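Local coordinates for beta-galactosidase (Marinomonas sp. ef1, PDB 6Y2K) that hydrolyses terminal beta-D-galactosyl residues of beta-galactosides as a cold-active, hexameric GH42 beta-galactosidase, at the interface of chains A and B. Residues are numbered along the deposited sequence; one frame, centred on the assembly and turned at random. Chains: chain A/B, beta-galactosidase.

Contact 1: the interface of chains A and B. Residues chain A 318-319, 326, 328-329, 331, 377; chain B 525-527, 552.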
# COMPACT_ATOMS: atom_id res chain seq x y z
N GLY A 318 -3.32 3.28 -37.55
CA GLY A 318 -3.74 2.04 -36.92
C GLY A 318 -2.56 1.51 -36.11
O GLY A 318 -1.58 2.24 -35.92
N PRO A 319 -2.63 0.25 -35.65
CA PRO A 319 -1.51 -0.26 -34.86
C PRO A 319 -0.22 -0.36 -35.70
O PRO A 319 -0.29 -0.68 -36.89
CB PRO A 319 -1.97 -1.66 -34.44
CG PRO A 319 -3.01 -2.04 -35.44
CD PRO A 319 -3.69 -0.76 -35.84
N ASN A 326 1.81 -2.53 -29.00
CA ASN A 326 1.22 -1.88 -30.17
C ASN A 326 -0.31 -1.95 -30.16
O ASN A 326 -0.93 -2.76 -30.86
CB ASN A 326 1.81 -2.50 -31.44
CG ASN A 326 3.32 -2.31 -31.51
OD1 ASN A 326 3.81 -1.19 -31.68
ND2 ASN A 326 4.07 -3.40 -31.33
N THR A 328 -4.31 -0.85 -30.74
CA THR A 328 -5.14 -0.17 -31.73
C THR A 328 -5.49 1.24 -31.21
O THR A 328 -5.76 1.41 -30.02
CB THR A 328 -6.45 -0.92 -32.02
OG1 THR A 328 -7.07 -1.31 -30.79
CG2 THR A 328 -6.18 -2.17 -32.86
N PRO A 329 -5.50 2.25 -32.10
CA PRO A 329 -5.95 3.58 -31.68
C PRO A 329 -7.41 3.61 -31.27
O PRO A 329 -8.20 2.76 -31.71
CB PRO A 329 -5.72 4.46 -32.93
CG PRO A 329 -4.85 3.68 -33.85
CD PRO A 329 -5.05 2.23 -33.51
N ASP A 331 -11.23 4.76 -31.44
CA ASP A 331 -12.07 5.18 -32.55
C ASP A 331 -12.10 6.71 -32.56
O ASP A 331 -12.30 7.34 -31.52
CB ASP A 331 -13.48 4.57 -32.45
CG ASP A 331 -13.51 3.06 -32.80
OD1 ASP A 331 -12.59 2.53 -33.49
OD2 ASP A 331 -14.51 2.40 -32.42
N GLU A 377 -9.81 1.13 -40.54
CA GLU A 377 -10.45 2.24 -39.82
C GLU A 377 -10.04 3.63 -40.30
O GLU A 377 -10.88 4.54 -40.38
CB GLU A 377 -10.21 2.09 -38.30
CG GLU A 377 -11.09 1.03 -37.62
CD GLU A 377 -10.73 -0.44 -37.90
OE1 GLU A 377 -9.74 -0.76 -38.62
OE2 GLU A 377 -11.47 -1.30 -37.39
N ARG B 525 -7.65 -6.96 -37.51
CA ARG B 525 -6.40 -6.37 -37.00
C ARG B 525 -6.17 -6.84 -35.56
O ARG B 525 -7.04 -7.48 -34.98
CB ARG B 525 -6.42 -4.84 -37.07
CG ARG B 525 -7.56 -4.15 -36.34
CD ARG B 525 -7.45 -2.64 -36.52
NE ARG B 525 -8.34 -1.92 -35.60
CZ ARG B 525 -8.37 -0.60 -35.45
NH1 ARG B 525 -7.53 0.20 -36.12
NH2 ARG B 525 -9.24 -0.07 -34.60
N VAL B 526 -4.99 -6.54 -35.02
CA VAL B 526 -4.59 -6.95 -33.67
C VAL B 526 -4.35 -5.74 -32.76
O VAL B 526 -3.64 -4.81 -33.13
CB VAL B 526 -3.29 -7.78 -33.71
CG1 VAL B 526 -2.85 -8.19 -32.30
CG2 VAL B 526 -3.45 -9.03 -34.57
N ASP B 527 -4.92 -5.80 -31.56
CA ASP B 527 -4.65 -4.89 -30.45
C ASP B 527 -3.63 -5.62 -29.56
O ASP B 527 -3.98 -6.57 -28.85
CB ASP B 527 -5.99 -4.61 -29.73
CG ASP B 527 -5.86 -3.67 -28.54
OD1 ASP B 527 -5.01 -2.77 -28.54
OD2 ASP B 527 -6.67 -3.81 -27.59
N GLN B 552 -9.23 -8.26 -33.19
CA GLN B 552 -10.48 -7.65 -33.64
C GLN B 552 -11.02 -8.54 -34.76
O GLN B 552 -10.40 -8.62 -35.83
CB GLN B 552 -10.23 -6.23 -34.14
CG GLN B 552 -11.48 -5.51 -34.64
CD GLN B 552 -11.16 -4.13 -35.21
OE1 GLN B 552 -10.56 -3.29 -34.53
NE2 GLN B 552 -11.57 -3.90 -36.44
O HOH W 1 -0.92 -4.59 -33.03
O HOH W 2 -9.81 2.82 -34.15

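Contact 2: the interface of chains A and B. Residues chain A 37, 103, 321, 361-362; chain B 182-183, 201-202.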
# COMPACT_ATOMS: atom_id res chain seq x y z
N PHE A 37 12.31 3.54 -51.12
CA PHE A 37 12.94 2.24 -50.86
C PHE A 37 13.11 1.37 -52.11
O PHE A 37 13.28 0.15 -52.00
CB PHE A 37 12.13 1.46 -49.80
CG PHE A 37 12.02 2.15 -48.46
CD1 PHE A 37 13.15 2.57 -47.78
CD2 PHE A 37 10.78 2.32 -47.86
CE1 PHE A 37 13.05 3.19 -46.54
CE2 PHE A 37 10.68 2.92 -46.61
CZ PHE A 37 11.81 3.36 -45.95
N ARG A 103 17.75 -1.53 -42.92
CA ARG A 103 17.83 -0.27 -43.66
C ARG A 103 18.83 0.68 -43.00
O ARG A 103 19.28 0.41 -41.88
CB ARG A 103 16.45 0.41 -43.78
CG ARG A 103 15.75 0.71 -42.46
CD ARG A 103 14.46 1.50 -42.68
NE ARG A 103 13.72 1.72 -41.44
CZ ARG A 103 12.48 2.20 -41.36
NH1 ARG A 103 11.77 2.52 -42.45
NH2 ARG A 103 11.92 2.35 -40.16
N ASN A 321 4.16 -1.73 -35.71
CA ASN A 321 4.90 -2.98 -35.45
C ASN A 321 6.06 -2.84 -34.47
O ASN A 321 6.51 -3.84 -33.92
CB ASN A 321 5.50 -3.52 -36.75
CG ASN A 321 6.47 -2.53 -37.38
OD1 ASN A 321 6.04 -1.49 -37.87
ND2 ASN A 321 7.78 -2.82 -37.33
N GLN A 361 9.52 -6.77 -42.49
CA GLN A 361 9.62 -6.36 -41.08
C GLN A 361 8.35 -5.70 -40.54
O GLN A 361 8.01 -5.84 -39.36
CB GLN A 361 10.81 -5.39 -40.88
CG GLN A 361 12.21 -6.00 -40.92
CD GLN A 361 12.82 -6.14 -42.32
OE1 GLN A 361 12.12 -6.31 -43.32
NE2 GLN A 361 14.16 -6.09 -42.38
N GLU A 362 7.66 -4.96 -41.41
CA GLU A 362 6.49 -4.16 -41.04
C GLU A 362 5.17 -4.77 -41.50
O GLU A 362 4.17 -4.06 -41.65
CB GLU A 362 6.65 -2.73 -41.60
CG GLU A 362 7.79 -1.98 -40.93
CD GLU A 362 8.03 -0.58 -41.48
OE1 GLU A 362 8.82 0.16 -40.84
OE2 GLU A 362 7.44 -0.22 -42.53
N PHE B 182 10.92 -5.19 -50.23
CA PHE B 182 10.86 -4.34 -49.04
C PHE B 182 12.27 -3.89 -48.62
O PHE B 182 13.20 -4.70 -48.52
CB PHE B 182 10.16 -5.10 -47.90
CG PHE B 182 9.86 -4.26 -46.70
CD1 PHE B 182 8.80 -3.35 -46.72
CD2 PHE B 182 10.62 -4.38 -45.53
CE1 PHE B 182 8.52 -2.56 -45.61
CE2 PHE B 182 10.33 -3.61 -44.41
CZ PHE B 182 9.28 -2.70 -44.45
N TRP B 183 12.41 -2.58 -48.40
CA TRP B 183 13.70 -1.96 -48.05
C TRP B 183 14.87 -2.35 -48.97
O TRP B 183 16.02 -2.42 -48.53
CB TRP B 183 14.05 -2.24 -46.57
CG TRP B 183 13.13 -1.61 -45.56
CD1 TRP B 183 12.15 -0.68 -45.79
CD2 TRP B 183 13.13 -1.84 -44.14
NE1 TRP B 183 11.53 -0.34 -44.61
CE2 TRP B 183 12.11 -1.03 -43.58
CE3 TRP B 183 13.88 -2.67 -43.29
CZ2 TRP B 183 11.82 -1.03 -42.23
CZ3 TRP B 183 13.60 -2.65 -41.94
CH2 TRP B 183 12.57 -1.84 -41.42
N THR B 201 19.26 -2.43 -37.96
CA THR B 201 18.05 -2.61 -37.17
C THR B 201 17.43 -3.97 -37.53
O THR B 201 18.13 -4.83 -38.05
CB THR B 201 17.07 -1.42 -37.37
OG1 THR B 201 15.97 -1.54 -36.47
CG2 THR B 201 16.56 -1.33 -38.80
N GLU B 202 16.15 -4.16 -37.23
CA GLU B 202 15.47 -5.46 -37.42
C GLU B 202 15.68 -6.10 -38.81
O GLU B 202 15.35 -5.50 -39.83
CB GLU B 202 13.96 -5.33 -37.16
CG GLU B 202 13.24 -6.67 -37.07
CD GLU B 202 11.74 -6.56 -36.89
OE1 GLU B 202 11.17 -5.45 -37.08
OE2 GLU B 202 11.13 -7.61 -36.60
O HOH W 3 8.80 -5.14 -36.00
O HOH W 4 8.80 0.95 -44.50

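Contact 1: the interface of chains A and B
B:Arg525 and A:Glu377 meet tip to tip where strand 521-528 of one GH42 subunit, in its trimerisation-family segment, reaches the loops and the start of helix 377-395 of another. Their charges pair by stacking: the carboxylate lies flat over the guanidinium, the planes 7° apart and CD of A:Glu377 3.4 Å from CZ of B:Arg525. The salt bridge is correspondingly long, 3.5 Å between NH1 of B:Arg525 and OE1 of A:Glu377. A bend at chi2 (73°) lays the glutamate carboxylate over this face.

Direct hydrogen bonds complete the polar join. The amide NE2 of B:Gln552 donates to the syn side of the other carboxylate oxygen, OE2 of A:Glu377, at 2.8 Å. The same amide turns its OE1 to B:Arg525 NE, 2.8 Å away at the guanidinium edge, so B:Gln552 probably helps position both partners of the stack. Farther along the strand, the backbone N of A:Thr328 donates to OD1 of B:Asp527 from above the carboxylate plane, at 3.0 Å.

In van der Waals contact, the methyl CG2 of A:Thr328 packs against the opposite guanidinium face, toward its rim, 3.7 Å from CZ of B:Arg525. CG of A:Pro319 likewise touches the carbonyl O of B:Val526, at 3.7 Å.

Water extends the polar contacts. One molecule joins NH2 of B:Arg525 to A:Asp331 OD1 and the carbonyl of A:Pro329; another links the carbonyls of A:Asn326 and B:Val526.

Contact 2: the interface of chains A and B
B:Trp183 inserts its indole among A:Phe37, A:Arg103, A:Gln361 and A:Glu362 of the neighbouring subunit. The aliphatic part of A:Arg103 lies over one indole face, its CD 3.7 Å from the centroid of the six-membered ring in a CH-pi contact. Extended from CG to NE, the arginine carries its guanidinium onward over the indole rim, the two planes 21° apart and CZ of A:Arg103 3.4 Å from CZ2 of B:Trp183. At the pyrrole end, CD1 of B:Trp183 points into the centre of the A:Phe37 ring, an edge-to-face contact with the planes at 57°. The amide of A:Gln361 lies over the CZ3 rim on the opposite face from A:Arg103, its CD 3.6 Å from CZ3 of B:Trp183, and donates from NE2 to the backbone carbonyl O of B:Glu202 at 2.9 Å, nearly straight (167° at H). On that side B:Phe182 meets OE1 of A:Gln361 with CD2, at 3.3 Å, and turns its ring edge, at CZ, to the carboxylate of A:Glu362; within chain B it also backs the indole. Replacing B:Trp183 with an alanine would probably open a gap between A:Arg103 and A:Gln361 and leave the arginine side chain freer to turn.

Around this shell, a water 3.0 Å from NE1 of B:Trp183 and 2.7 Å from OE2 of A:Glu362 joins indole to carboxylate. Within chain A, A:Glu362 OE1 forms a long salt bridge with A:Arg103 NH2, 3.9 Å apart, probably orienting the guanidinium. Another water connects ND2 of A:Asn321 to OE1 of B:Glu202.

Both sides belong to the GH42 catalytic TIM-barrel region: the aromatic pair of 3-10 helix 182-184 inserts into loops of the other subunit, part of the hexamer's interface.

Contacts 1 and 2 lie about 20 Å apart, between centres of their C-alpha atoms, along the same interface between chains A and B. They share no residue, but the chain A segment 318-331 serves both: A:Asn321 belongs to contact 2, while A:Pro319 and A:Asn326, on either side of it in sequence, belong to contact 1. Chain B contributes different regions, strands of the trimerisation-family segment at contact 1 and the beta-galactosidase-family segment at contact 2. One subunit thus engages its neighbour through two parts of its chain, which probably helps fix their relative orientation in the hexamer, the arrangement on which cold activity and thermal stability rely.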